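Long-range contacts in UPF0678 fatty acid-binding protein-like protein ERS007657_00996 (Mycobacterium tuberculosis, PDB 6R3W), which binds heme b with a ferric iron in a ten-stranded beta-barrel and probably isomerises peroxynitrite to nitrate, scavenging this reactive nitrogen species: residues Gly77-Val82 with Gly95-Thr100; Glu107-Ala112 with Ala127-Tyr132; Lys123-Leu128 with Met145-Gln150. One frame throughout, in Å; residues are numbered along the deposited sequence. Where two conformers were deposited one is given.

Contact 1. Residues Gly77-Val82 with Gly95-Thr100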
ATOM      1  N   GLY A  77       5.521  -1.372 -16.495  1.00  9.44           N
ATOM      2  CA  GLY A  77       6.752  -1.519 -15.687  1.00  9.90           C
ATOM      3  C   GLY A  77       6.898  -0.424 -14.634  1.00  9.38           C
ATOM      4  O   GLY A  77       7.726  -0.591 -13.717  1.00  9.92           O
ATOM      5  N   CYS A  78       6.155   0.657 -14.781  1.00  8.68           N
ATOM      6  CA  CYS A  78       6.212   1.876 -13.939  1.00  8.17           C
ATOM      7  C   CYS A  78       4.900   2.006 -13.174  1.00  7.89           C
ATOM      8  O   CYS A  78       3.827   1.820 -13.793  1.00  9.16           O
ATOM      9  CB  CYS A  78       6.438   3.080 -14.848  1.00  9.10           C
ATOM     10  SG  CYS A  78       6.538   4.691 -14.025  1.00 10.06           S
ATOM     11  N   VAL A  79       4.965   2.381 -11.902  1.00  7.64           N
ATOM     12  CA  VAL A  79       3.753   2.626 -11.092  1.00  7.58           C
ATOM     13  C   VAL A  79       3.868   3.965 -10.368  1.00  7.50           C
ATOM     14  O   VAL A  79       4.938   4.325  -9.864  1.00  8.41           O
ATOM     15  CB  VAL A  79       3.450   1.480 -10.106  1.00  9.36           C
ATOM     16  CG1 VAL A  79       2.675   0.365 -10.781  1.00 10.96           C
ATOM     17  CG2 VAL A  79       4.695   0.920  -9.445  1.00 11.35           C
ATOM     18  N   GLU A  80       2.718   4.601 -10.221  1.00  7.94           N
ATOM     19  CA  GLU A  80       2.472   5.742  -9.313  1.00  7.43           C
ATOM     20  C   GLU A  80       1.309   5.338  -8.401  1.00  7.45           C
ATOM     21  O   GLU A  80       0.194   5.141  -8.908  1.00  9.33           O
ATOM     22  CB  GLU A  80       2.159   7.035 -10.088  1.00  9.11           C
ATOM     23  CG  GLU A  80       3.301   7.540 -10.952  1.00  7.97           C
ATOM     24  CD  GLU A  80       2.885   8.478 -12.055  1.00  9.67           C
ATOM     25  OE1 GLU A  80       1.679   8.653 -12.253  1.00 12.32           O
ATOM     26  OE2 GLU A  80       3.793   9.083 -12.695  1.00 10.02           O
ATOM     27  N   LEU A  81       1.559   5.254  -7.092  1.00  7.61           N
ATOM     28  CA  LEU A  81       0.538   4.950  -6.063  1.00  7.47           C
ATOM     29  C   LEU A  81       0.155   6.263  -5.396  1.00  7.06           C
ATOM     30  O   LEU A  81       1.026   6.943  -4.860  1.00  8.49           O
ATOM     31  CB  LEU A  81       1.102   3.953  -5.049  1.00  8.60           C
ATOM     32  CG  LEU A  81       0.181   3.591  -3.886  1.00  9.87           C
ATOM     33  CD1 LEU A  81      -1.084   2.872  -4.370  1.00 11.91           C
ATOM     34  CD2 LEU A  81       0.929   2.726  -2.885  1.00 12.91           C
ATOM     35  N   VAL A  82      -1.112   6.621  -5.514  1.00  6.50           N
ATOM     36  CA  VAL A  82      -1.635   7.942  -5.134  1.00  6.84           C
ATOM     37  C   VAL A  82      -2.669   7.745  -4.034  1.00  6.72           C
ATOM     38  O   VAL A  82      -3.688   7.100  -4.309  1.00  7.56           O
ATOM     39  CB  VAL A  82      -2.258   8.615  -6.363  1.00  7.94           C
ATOM     40  CG1 VAL A  82      -2.741  10.016  -6.048  1.00  8.62           C
ATOM     41  CG2 VAL A  82      -1.309   8.640  -7.552  1.00  9.84           C
ATOM     42  N   GLY A  95       7.503   3.935  -8.493  1.00  7.03           N
ATOM     43  CA  GLY A  95       8.453   2.824  -8.600  1.00  7.99           C
ATOM     44  C   GLY A  95       8.179   1.935  -9.769  1.00  8.01           C
ATOM     45  O   GLY A  95       7.721   2.416 -10.833  1.00  7.81           O
ATOM     46  N   THR A  96       8.511   0.667  -9.603  1.00  7.68           N
ATOM     47  CA  THR A  96       8.580  -0.304 -10.697  1.00  8.07           C
ATOM     48  C   THR A  96       7.996  -1.632 -10.242  1.00  8.77           C
ATOM     49  O   THR A  96       7.838  -1.869  -9.043  1.00  9.38           O
ATOM     50  CB  THR A  96      10.016  -0.459 -11.196  1.00 10.18           C
ATOM     51  OG1 THR A  96      10.818  -0.967 -10.131  1.00 12.60           O
ATOM     52  CG2 THR A  96      10.586   0.838 -11.710  1.00 11.24           C
ATOM     53  N   TYR A  97       7.782  -2.506 -11.195  1.00  8.66           N
ATOM     54  CA  TYR A  97       7.423  -3.893 -10.884  1.00  8.85           C
ATOM     55  C   TYR A  97       7.990  -4.837 -11.927  1.00  9.14           C
ATOM     56  O   TYR A  97       8.374  -4.418 -13.033  1.00 10.30           O
ATOM     57  CB  TYR A  97       5.914  -4.051 -10.760  1.00  9.68           C
ATOM     58  CG  TYR A  97       5.154  -3.700 -12.009  1.00  9.70           C
ATOM     59  CD1 TYR A  97       4.945  -4.638 -13.011  1.00  9.70           C
ATOM     60  CD2 TYR A  97       4.659  -2.426 -12.195  1.00 10.53           C
ATOM     61  CE1 TYR A  97       4.253  -4.313 -14.164  1.00 10.79           C
ATOM     62  CE2 TYR A  97       3.916  -2.103 -13.311  1.00 10.85           C
ATOM     63  CZ  TYR A  97       3.736  -3.041 -14.319  1.00 10.39           C
ATOM     64  OH  TYR A  97       3.098  -2.681 -15.474  1.00 13.35           O
ATOM     65  N   SER A  98       8.024  -6.106 -11.543  1.00  9.47           N
ATOM     66  CA  SER A  98       8.453  -7.215 -12.404  1.00 11.29           C
ATOM     67  C   SER A  98       7.517  -8.389 -12.204  1.00 11.52           C
ATOM     68  O   SER A  98       6.935  -8.543 -11.119  1.00 13.45           O
ATOM     69  CB  SER A  98       9.860  -7.613 -12.114  1.00 14.52           C
ATOM     70  OG  SER A  98       9.951  -8.159 -10.816  1.00 18.74           O
ATOM     71  N   VAL A  99       7.345  -9.150 -13.255  1.00 10.40           N
ATOM     72  CA  VAL A  99       6.572 -10.414 -13.264  1.00 11.40           C
ATOM     73  C   VAL A  99       7.546 -11.565 -13.420  1.00 11.53           C
ATOM     74  O   VAL A  99       8.302 -11.585 -14.423  1.00 14.12           O
ATOM     75  CB  VAL A  99       5.537 -10.421 -14.390  1.00 12.00           C
ATOM     76  CG1 VAL A  99       4.779 -11.741 -14.451  1.00 15.20           C
ATOM     77  CG2 VAL A  99       4.559  -9.251 -14.282  1.00 14.09           C
ATOM     78  N   THR A 100       7.518 -12.496 -12.479  1.00 12.53           N
ATOM     79  CA  THR A 100       8.287 -13.755 -12.550  1.00 13.24           C
ATOM     80  C   THR A 100       7.316 -14.921 -12.367  1.00 13.62           C
ATOM     81  O   THR A 100       7.019 -15.278 -11.218  1.00 13.19           O
ATOM     82  CB  THR A 100       9.439 -13.760 -11.538  1.00 16.00           C
ATOM     83  OG1 THR A 100      10.160 -12.529 -11.633  1.00 15.51           O
ATOM     84  CG2 THR A 100      10.406 -14.903 -11.748  1.00 16.83           C
TER
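Tyr97 reaches back across the open end of the 78-85/89-100 hairpin and lays one face of its ring against Gly77. Its CG sits between the backbone N and the carbonyl carbon (chi1 60°), and the ring carries the hydroxyl on to the start of the neighbouring strand. There Gly77 N donates to Tyr97 OH at 2.9 Å in a nearly straight bond, while Gly77 CA stands over the ring, 3.9 Å from its centroid and displaced toward the rim, a CH-pi contact. Tyr97 N also donates to Gly77 O at 3.2 Å. Gly77 lies at phi 104°, a backbone setting glycine takes readily.

Val79 meets the same ring obliquely. CG1, anti to the carbonyl carbon (chi1 -84°), lies 3.7 Å from Tyr97 CD2, and CG2 rests against the carbonyl of Gly95. Val79 and Gly95 form an antiparallel hydrogen-bonded pair, with Val79 N bonding to Gly95 O at 3.0 Å and Gly95 N to Val79 O at 2.9 Å. In the adjoining non-hydrogen-bonded pair, Cys78 and Thr96 share the other face of the sheet; Cys78 SG turns anti to its own N and forms the disulfide with Cys74. A tyrosine bonded through both its main chain and its hydroxyl thus fastens the residue just before strand 78-85, beside a covalent cross-link.

Contact 2. Residues Glu107-Ala112 with Ala127-Tyr132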
ATOM      1  N   GLU A 107       8.011  -2.352  -6.146  1.00  7.52           N
ATOM      2  CA  GLU A 107       8.853  -1.548  -5.254  1.00  8.09           C
ATOM      3  C   GLU A 107       8.530  -0.080  -5.497  1.00  7.66           C
ATOM      4  O   GLU A 107       8.680   0.370  -6.632  1.00  9.43           O
ATOM      5  CB  GLU A 107      10.336  -1.839  -5.520  1.00  9.93           C
ATOM      6  CG  GLU A 107      10.759  -3.253  -5.155  1.00 13.08           C
ATOM      7  CD  GLU A 107      10.647  -3.589  -3.676  1.00 14.51           C
ATOM      8  OE1 GLU A 107      10.717  -2.666  -2.871  1.00 16.75           O
ATOM      9  OE2 GLU A 107      10.643  -4.797  -3.337  1.00 21.09           O
ATOM     10  N   LEU A 108       8.091   0.622  -4.465  1.00  7.92           N
ATOM     11  CA  LEU A 108       7.672   2.032  -4.603  1.00  7.67           C
ATOM     12  C   LEU A 108       8.251   2.854  -3.464  1.00  7.23           C
ATOM     13  O   LEU A 108       8.517   2.302  -2.395  1.00  7.64           O
ATOM     14  CB  LEU A 108       6.155   2.154  -4.577  1.00  9.43           C
ATOM     15  CG  LEU A 108       5.380   1.312  -5.570  1.00 10.97           C
ATOM     16  CD1 LEU A 108       4.917   0.039  -4.922  1.00 17.35           C
ATOM     17  CD2 LEU A 108       4.225   2.119  -6.128  1.00 15.81           C
ATOM     18  N   SER A 109       8.351   4.149  -3.674  1.00  6.61           N
ATOM     19  CA  SER A 109       8.802   5.058  -2.614  1.00  6.47           C
ATOM     20  C   SER A 109       8.358   6.486  -2.917  1.00  5.99           C
ATOM     21  O   SER A 109       8.421   6.907  -4.091  1.00  6.56           O
ATOM     22  CB  SER A 109      10.311   5.002  -2.477  1.00  7.20           C
ATOM     23  OG  SER A 109      10.782   5.912  -1.496  1.00  7.82           O
ATOM     24  N   THR A 110       8.042   7.245  -1.875  1.00  6.17           N
ATOM     25  CA  THR A 110       7.901   8.713  -2.017  1.00  6.05           C
ATOM     26  C   THR A 110       9.238   9.326  -2.432  1.00  6.30           C
ATOM     27  O   THR A 110       9.228  10.462  -2.902  1.00  7.37           O
ATOM     28  CB  THR A 110       7.389   9.356  -0.720  1.00  7.06           C
ATOM     29  OG1 THR A 110       8.327   9.126   0.335  1.00  6.91           O
ATOM     30  CG2 THR A 110       6.030   8.813  -0.319  1.00  7.02           C
ATOM     31  N   ARG A 111      10.342   8.650  -2.141  1.00  6.91           N
ATOM     32  CA  ARG A 111      11.711   9.180  -2.328  1.00  7.68           C
ATOM     33  C   ARG A 111      12.129   9.114  -3.803  1.00  8.22           C
ATOM     34  O   ARG A 111      13.180   9.671  -4.136  1.00 11.16           O
ATOM     35  CB  ARG A 111      12.694   8.424  -1.431  1.00  7.21           C
ATOM     36  CG  ARG A 111      12.304   8.470   0.047  1.00  7.61           C
ATOM     37  CD  ARG A 111      13.306   7.806   0.970  1.00  8.40           C
ATOM     38  NE  ARG A 111      13.470   6.393   0.682  1.00  8.00           N
ATOM     39  CZ  ARG A 111      14.569   5.834   0.234  1.00 10.40           C
ATOM     40  NH1 ARG A 111      15.635   6.558  -0.040  1.00 13.16           N
ATOM     41  NH2 ARG A 111      14.613   4.527   0.067  1.00 12.46           N
ATOM     42  N   ALA A 112      11.365   8.417  -4.646  1.00  7.58           N
ATOM     43  CA  ALA A 112      11.671   8.263  -6.089  1.00  7.80           C
ATOM     44  C   ALA A 112      10.820   9.240  -6.909  1.00  7.04           C
ATOM     45  O   ALA A 112      10.072   8.802  -7.797  1.00  8.60           O
ATOM     46  CB  ALA A 112      11.464   6.825  -6.515  1.00  8.92           C
ATOM     47  N   ALA A 127       8.952  10.408   4.606  1.00  7.46           N
ATOM     48  CA  ALA A 127       9.141   9.411   3.526  1.00  7.34           C
ATOM     49  C   ALA A 127       8.392   8.131   3.847  1.00  7.02           C
ATOM     50  O   ALA A 127       8.319   7.741   5.025  1.00  7.93           O
ATOM     51  CB  ALA A 127      10.605   9.132   3.263  1.00  7.71           C
ATOM     52  N   LEU A 128       7.940   7.463   2.791  1.00  6.89           N
ATOM     53  CA  LEU A 128       7.318   6.128   2.861  1.00  6.67           C
ATOM     54  C   LEU A 128       7.837   5.277   1.717  1.00  6.86           C
ATOM     55  O   LEU A 128       7.877   5.774   0.573  1.00  7.57           O
ATOM     56  CB  LEU A 128       5.797   6.265   2.780  1.00  7.74           C
ATOM     57  CG  LEU A 128       5.157   6.996   3.951  1.00  7.94           C
ATOM     58  CD1 LEU A 128       3.759   7.483   3.598  1.00 10.51           C
ATOM     59  CD2 LEU A 128       5.139   6.139   5.198  1.00  8.88           C
ATOM     60  N   ASP A 129       8.232   4.056   2.039  1.00  6.48           N
ATOM     61  CA  ASP A 129       8.643   3.045   1.054  1.00  6.86           C
ATOM     62  C   ASP A 129       7.732   1.834   1.211  1.00  6.77           C
ATOM     63  O   ASP A 129       7.453   1.434   2.355  1.00  8.19           O
ATOM     64  CB  ASP A 129      10.080   2.565   1.277  1.00  7.60           C
ATOM     65  CG  ASP A 129      11.208   3.544   0.973  1.00  8.58           C
ATOM     66  OD1 ASP A 129      10.956   4.752   0.839  1.00  9.08           O
ATOM     67  OD2 ASP A 129      12.368   3.067   0.950  1.00 11.90           O
ATOM     68  N   ARG A 130       7.290   1.273   0.105  1.00  6.47           N
ATOM     69  CA  ARG A 130       6.474   0.039   0.087  1.00  7.16           C
ATOM     70  C   ARG A 130       7.131  -1.019  -0.804  1.00  7.68           C
ATOM     71  O   ARG A 130       7.511  -0.713  -1.947  1.00  8.27           O
ATOM     72  CB  ARG A 130       5.064   0.358  -0.397  1.00  9.18           C
ATOM     73  CG  ARG A 130       4.242   1.179   0.590  1.00  8.63           C
ATOM     74  CD  ARG A 130       2.930   1.609  -0.024  1.00  9.64           C
ATOM     75  NE  ARG A 130       2.252   2.612   0.776  1.00  8.95           N
ATOM     76  CZ  ARG A 130       1.084   2.457   1.379  1.00  8.25           C
ATOM     77  NH1 ARG A 130       0.427   1.302   1.333  1.00  9.98           N
ATOM     78  NH2 ARG A 130       0.578   3.454   2.062  1.00  7.61           N
ATOM     79  N   SER A 131       7.166  -2.243  -0.297  1.00  7.64           N
ATOM     80  CA  SER A 131       7.559  -3.454  -1.038  0.50  8.92           C
ATOM     81  C   SER A 131       6.387  -4.443  -1.010  1.00  8.27           C
ATOM     82  O   SER A 131       6.026  -4.872   0.065  1.00  9.32           O
ATOM     83  CB  SER A 131       8.806  -4.039  -0.431  0.50 13.44           C
ATOM     84  OG  SER A 131       9.229  -5.175  -1.146  0.50 18.29           O
ATOM     85  N   TYR A 132       5.800  -4.720  -2.162  1.00  8.00           N
ATOM     86  CA  TYR A 132       4.629  -5.617  -2.268  0.50  9.74           C
ATOM     87  C   TYR A 132       5.049  -6.861  -3.078  1.00 10.96           C
ATOM     88  O   TYR A 132       5.777  -6.733  -4.113  1.00 10.93           O
ATOM     89  CB  TYR A 132       3.413  -4.859  -2.837  0.50 10.07           C
ATOM     90  CG  TYR A 132       2.608  -4.046  -1.832  0.50  9.24           C
ATOM     91  CD1 TYR A 132       1.272  -4.335  -1.564  0.50  9.04           C
ATOM     92  CD2 TYR A 132       3.162  -2.958  -1.179  0.50  9.37           C
ATOM     93  CE1 TYR A 132       0.549  -3.622  -0.615  0.50  8.89           C
ATOM     94  CE2 TYR A 132       2.471  -2.272  -0.186  0.50  8.71           C
ATOM     95  CZ  TYR A 132       1.151  -2.584   0.079  0.50  8.19           C
ATOM     96  OH  TYR A 132       0.469  -1.858   1.013  0.50  8.52           O
TER
HETATM   97  O   HOH W   1       8.702  -6.505  -3.863  1.00 20.65           O
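Asp129 is gripped side-on by Arg111 at one of the contact's two more open ends: NE donates to OD1 at 3.0 Å and NH2 to OD2 at 2.8 Å, each on a syn lone pair, with guanidinium and carboxylate planes only 20° apart. A bend at chi3 (-61°) sets NE toward OD1, and Arg111 CG packs on Ala127 CB. Asp129 OD1 takes a second bond from Ser109 OG at 2.6 Å, arriving from above the carboxylate plane. That same OG accepts from Arg111 N, an ST turn that ties the beta turn to the salt bridge.

The middle is buried and close. Thr110 OG1 accepts from Leu128 N at 3.0 Å, a side-chain oxygen continuing the backbone pairing, while Thr110 N bonds to Leu128 O. On the opposite face from Asp129, Leu108 pairs with Arg130, whose guanidinium leads away to Glu67, Glu91 and Glu93.

At the other open end, a bend at chi2 (-64°) swings Glu107 CD toward Ser131, whose OG, in the conformer given, donates to OE2 at 2.6 Å. The pairing is that of an antiparallel beta-hairpin, strands 103-118 and 125-135, in the calycin-like nitrobindin barrel; Leu128 also touches the heme.

Contact 3. Residues Lys123-Leu128 with Met145-Gln150. With HEM (protoporphyrin IX containing Fe), chain B.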
ATOM      1  N   LYS A 123       0.754  14.581  11.875  1.00  9.03           N
ATOM      2  CA  LYS A 123       2.116  14.208  12.314  1.00 10.09           C
ATOM      3  C   LYS A 123       3.098  14.392  11.156  1.00  8.87           C
ATOM      4  O   LYS A 123       2.714  14.249   9.989  1.00 10.05           O
ATOM      5  CB  LYS A 123       2.132  12.766  12.799  1.00 12.55           C
ATOM      6  CG  LYS A 123       1.174  12.454  13.928  1.00 20.47           C
ATOM      7  CD  LYS A 123       1.643  12.943  15.256  1.00 29.07           C
ATOM      8  CE  LYS A 123       0.780  12.447  16.402  1.00 26.78           C
ATOM      9  NZ  LYS A 123       0.846  10.975  16.551  1.00 42.67           N
ATOM     10  N   GLU A 124       4.363  14.571  11.483  1.00  8.20           N
ATOM     11  CA  GLU A 124       5.404  14.890  10.474  1.00  7.88           C
ATOM     12  C   GLU A 124       5.978  13.589   9.897  1.00  8.93           C
ATOM     13  O   GLU A 124       7.000  13.089  10.367  1.00 12.67           O
ATOM     14  CB  GLU A 124       6.506  15.765  11.055  1.00  9.24           C
ATOM     15  CG  GLU A 124       6.015  17.085  11.582  1.00 10.47           C
ATOM     16  CD  GLU A 124       5.777  17.111  13.065  1.00 13.47           C
ATOM     17  OE1 GLU A 124       5.701  16.003  13.669  1.00 14.20           O
ATOM     18  OE2 GLU A 124       5.552  18.198  13.595  1.00 15.64           O
ATOM     19  N   VAL A 125       5.407  13.153   8.803  1.00  8.56           N
ATOM     20  CA  VAL A 125       5.906  12.041   7.960  1.00  7.81           C
ATOM     21  C   VAL A 125       6.637  12.648   6.768  1.00  7.76           C
ATOM     22  O   VAL A 125       6.066  13.550   6.111  1.00  8.64           O
ATOM     23  CB  VAL A 125       4.745  11.156   7.512  1.00  8.38           C
ATOM     24  CG1 VAL A 125       5.241  10.043   6.623  1.00  8.79           C
ATOM     25  CG2 VAL A 125       3.973  10.604   8.700  1.00  9.54           C
ATOM     26  N   THR A 126       7.845  12.184   6.491  1.00  7.42           N
ATOM     27  CA  THR A 126       8.631  12.734   5.380  1.00  7.82           C
ATOM     28  C   THR A 126       8.981  11.708   4.312  1.00  8.43           C
ATOM     29  O   THR A 126       9.337  12.135   3.229  1.00  9.62           O
ATOM     30  CB  THR A 126       9.881  13.463   5.873  1.00  8.57           C
ATOM     31  OG1 THR A 126      10.767  12.547   6.512  1.00  9.17           O
ATOM     32  CG2 THR A 126       9.545  14.612   6.792  1.00  9.42           C
ATOM     33  N   ALA A 127       8.952  10.408   4.606  1.00  7.46           N
ATOM     34  CA  ALA A 127       9.141   9.411   3.526  1.00  7.34           C
ATOM     35  C   ALA A 127       8.392   8.131   3.847  1.00  7.02           C
ATOM     36  O   ALA A 127       8.319   7.741   5.025  1.00  7.93           O
ATOM     37  CB  ALA A 127      10.605   9.132   3.263  1.00  7.71           C
ATOM     38  N   LEU A 128       7.940   7.463   2.791  1.00  6.89           N
ATOM     39  CA  LEU A 128       7.318   6.128   2.861  1.00  6.67           C
ATOM     40  C   LEU A 128       7.837   5.277   1.717  1.00  6.86           C
ATOM     41  O   LEU A 128       7.877   5.774   0.573  1.00  7.57           O
ATOM     42  CB  LEU A 128       5.797   6.265   2.780  1.00  7.74           C
ATOM     43  CG  LEU A 128       5.157   6.996   3.951  1.00  7.94           C
ATOM     44  CD1 LEU A 128       3.759   7.483   3.598  1.00 10.51           C
ATOM     45  CD2 LEU A 128       5.139   6.139   5.198  1.00  8.88           C
ATOM     46  N   MET A 145       8.949   3.798   7.009  1.00  7.11           N
ATOM     47  CA  MET A 145       8.549   5.193   7.239  1.00  7.67           C
ATOM     48  C   MET A 145       9.721   5.971   7.834  1.00  7.72           C
ATOM     49  O   MET A 145      10.397   5.457   8.714  1.00  8.20           O
ATOM     50  CB  MET A 145       7.355   5.230   8.180  1.00  8.33           C
ATOM     51  CG  MET A 145       6.888   6.617   8.512  1.00  8.62           C
ATOM     52  SD  MET A 145       5.264   6.633   9.302  1.00  9.18           S
ATOM     53  CE  MET A 145       5.629   5.876  10.891  1.00  9.18           C
ATOM     54  N   ARG A 146       9.897   7.200   7.378  1.00  7.96           N
ATOM     55  CA  ARG A 146      10.753   8.236   7.983  1.00  8.05           C
ATOM     56  C   ARG A 146       9.820   9.314   8.516  1.00  7.15           C
ATOM     57  O   ARG A 146       9.050   9.876   7.726  1.00  7.99           O
ATOM     58  CB  ARG A 146      11.711   8.800   6.932  1.00  8.11           C
ATOM     59  CG  ARG A 146      12.757   9.766   7.466  1.00  8.40           C
ATOM     60  CD  ARG A 146      13.690  10.266   6.355  1.00  9.20           C
ATOM     61  NE  ARG A 146      13.005  11.157   5.424  1.00  9.29           N
ATOM     62  CZ  ARG A 146      13.283  11.275   4.111  1.00  9.40           C
ATOM     63  NH1 ARG A 146      14.107  10.440   3.504  1.00 10.07           N
ATOM     64  NH2 ARG A 146      12.687  12.217   3.397  1.00 10.20           N
ATOM     65  N   ALA A 147       9.801   9.514   9.819  1.00  7.89           N
ATOM     66  CA  ALA A 147       8.785  10.363  10.453  1.00  7.55           C
ATOM     67  C   ALA A 147       9.225  10.720  11.868  1.00  7.95           C
ATOM     68  O   ALA A 147       9.971   9.947  12.463  1.00  8.44           O
ATOM     69  CB  ALA A 147       7.444   9.668  10.491  1.00  8.15           C
ATOM     70  N   VAL A 148       8.713  11.836  12.363  1.00  9.18           N
ATOM     71  CA  VAL A 148       8.746  12.236  13.797  1.00 11.12           C
ATOM     72  C   VAL A 148      10.166  11.982  14.355  1.00 10.18           C
ATOM     73  O   VAL A 148      10.321  11.438  15.481  1.00 10.71           O
ATOM     74  CB  VAL A 148       7.617  11.561  14.608  1.00 10.81           C
ATOM     75  CG1 VAL A 148       6.248  12.062  14.161  1.00 12.46           C
ATOM     76  CG2 VAL A 148       7.670  10.037  14.568  1.00 10.70           C
ATOM     77  N   GLY A 149      11.186  12.434  13.619  1.00 10.57           N
ATOM     78  CA  GLY A 149      12.565  12.466  14.097  1.00 11.27           C
ATOM     79  C   GLY A 149      13.301  11.160  13.923  1.00 10.55           C
ATOM     80  O   GLY A 149      14.469  11.093  14.324  1.00 13.11           O
ATOM     81  N   GLN A 150      12.660  10.145  13.353  1.00  9.55           N
ATOM     82  CA  GLN A 150      13.261   8.798  13.250  1.00  9.75           C
ATOM     83  C   GLN A 150      13.700   8.538  11.817  1.00 10.17           C
ATOM     84  O   GLN A 150      13.023   8.944  10.866  1.00 10.39           O
ATOM     85  CB  GLN A 150      12.278   7.724  13.701  1.00 10.47           C
ATOM     86  CG  GLN A 150      11.540   8.070  14.983  1.00 10.50           C
ATOM     87  CD  GLN A 150      12.488   8.348  16.112  1.00 12.09           C
ATOM     88  OE1 GLN A 150      13.365   7.542  16.409  1.00 13.63           O
ATOM     89  NE2 GLN A 150      12.346   9.518  16.705  1.00 13.44           N
TER
HETATM   90  CHA HEM B 201       1.482   5.384  14.745  1.00 13.65           C
HETATM   91  CHB HEM B 201      -1.181   1.740  13.100  1.00 12.11           C
HETATM   92  CHC HEM B 201      -0.204   3.044   8.508  1.00  9.92           C
HETATM   93  CHD HEM B 201       2.068   6.997  10.197  1.00 11.40           C
HETATM   94  C1A HEM B 201       0.669   4.282  14.677  1.00 12.77           C
HETATM   95  C2A HEM B 201       0.081   3.639  15.821  1.00 12.60           C
HETATM   96  C3A HEM B 201      -0.671   2.623  15.347  1.00 12.40           C
HETATM   97  C4A HEM B 201      -0.541   2.620  13.933  1.00 12.35           C
HETATM   98  CMA HEM B 201      -1.528   1.689  16.154  1.00 14.59           C
HETATM   99  CAA HEM B 201       0.267   4.042  17.264  1.00 14.60           C
HETATM  100  CBA HEM B 201      -1.011   4.652  17.829  1.00 20.06           C
HETATM  101  CGA HEM B 201      -1.364   5.896  17.088  1.00 25.23           C
HETATM  102  O1A HEM B 201      -2.471   5.975  16.515  1.00 34.00           O
HETATM  103  O2A HEM B 201      -0.577   6.864  17.082  1.00 33.30           O
HETATM  104  C1B HEM B 201      -1.096   1.751  11.695  1.00 11.05           C
HETATM  105  C2B HEM B 201      -1.776   0.817  10.855  1.00 11.04           C
HETATM  106  C3B HEM B 201      -1.473   1.149   9.546  1.00 10.92           C
HETATM  107  C4B HEM B 201      -0.640   2.358   9.625  1.00 10.29           C
HETATM  108  CMB HEM B 201      -2.658  -0.318  11.320  1.00 12.53           C
HETATM  109  CAB HEM B 201      -1.844   0.482   8.278  1.00 12.13           C
HETATM  110  CBB HEM B 201      -2.031  -0.821   8.208  1.00 13.38           C
HETATM  111  C1C HEM B 201       0.466   4.268   8.571  1.00  9.68           C
HETATM  112  C2C HEM B 201       0.850   5.045   7.456  1.00  9.76           C
HETATM  113  C3C HEM B 201       1.426   6.190   7.940  1.00 10.70           C
HETATM  114  C4C HEM B 201       1.490   6.062   9.372  1.00 11.14           C
HETATM  115  CMC HEM B 201       0.636   4.642   6.033  1.00 11.07           C
HETATM  116  CAC HEM B 201       1.877   7.392   7.204  1.00 10.31           C
HETATM  117  CBC HEM B 201       1.153   7.932   6.216  1.00 12.23           C
HETATM  118  C1D HEM B 201       2.145   6.840  11.575  1.00 11.94           C
HETATM  119  C2D HEM B 201       2.782   7.828  12.457  1.00 14.68           C
HETATM  120  C3D HEM B 201       2.612   7.391  13.705  1.00 15.86           C
HETATM  121  C4D HEM B 201       1.886   6.107  13.613  1.00 13.29           C
HETATM  122  CMD HEM B 201       3.421   9.123  12.034  1.00 14.29           C
HETATM  123  CAD HEM B 201       2.721   8.258  14.928  1.00 23.95           C
HETATM  124  CBD HEM B 201       4.023   8.095  15.567  1.00 22.60           C
HETATM  125  CGD HEM B 201       4.129   9.037  16.770  1.00 19.07           C
HETATM  126  O1D HEM B 201       3.186   9.681  17.340  1.00 26.26           O
HETATM  127  O2D HEM B 201       5.200   9.172  17.171  1.00 18.18           O
HETATM  128  NA  HEM B 201       0.242   3.638  13.526  1.00 11.41           N
HETATM  129  NB  HEM B 201      -0.445   2.645  10.925  1.00 10.89           N
HETATM  130  NC  HEM B 201       0.893   4.874   9.723  1.00 10.49           N
HETATM  131  ND  HEM B 201       1.603   5.818  12.313  1.00 12.17           N
HETATM  132 FE   HEM B 201       0.661   4.233  11.650  1.00 11.25          FE
HETATM  133  O   HOH W   2      -1.164   5.365  11.669  1.00 17.01           O
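The Arg146 guanidinium carries Ala127 CB over the centre of one face, 3.5 Å above its plane, and Thr126 OG1 at its edge, where NE donates to that oxygen at 2.9 Å. A bend at chi3 (70°) brings NE round to the threonine. Arg146 O accepts from both Thr126 N and Ala127 N: two residues face one, a classic beta bulge.

The other flat group is the heme. Met145 lies on the face away from the iron-bound water, its SD 3.3 Å from the meso carbon CHD and its CE 3.7 Å from C1D, both over the rim. Val125 CG2 lies near the heme plane, at the edge by the methyl CMD, and packs on Ala147 CB. The water binds the iron at 2.1 Å, with His155 the predicted axial ligand. Met145 and Leu128 run side by side, CG to CD2 at 3.8 Å, while Leu128 CD1 reaches heme CBC. At the propionate end Lys123 NZ donates to heme O1D at 2.8 Å, and Val148 CG2 lies near O2D. Thr29 OG1 is also hydrogen-bonded to the heme.

The hairpin therefore offers the porphyrin apolar contacts and the propionate a cationic partner, which probably stabilises its negative charge.

Each contact pairs the two strands of one hairpin of the closed barrel; contacts 2 and 3 share strand 125-135. Contacts 1 and 2 have centres 11 Å apart and meet directly: Val79 CG2 packs on Leu108 CD2 at 3.6 Å and Leu81 CD2 on Arg130 CD at 3.7 Å, while Thr96 O probably accepts from Glu107 N at 2.9 Å between neighbouring strands. Contacts 2 and 3, centres 13 Å apart, have Ala127 and Leu128 in common, and Arg111 CD packs against Arg146 NH1. Contact 3 lines the heme pocket; contact 2 reaches it through Leu128. Contact 1, its centre about 23 Å from that of contact 3, lies away from the heme site.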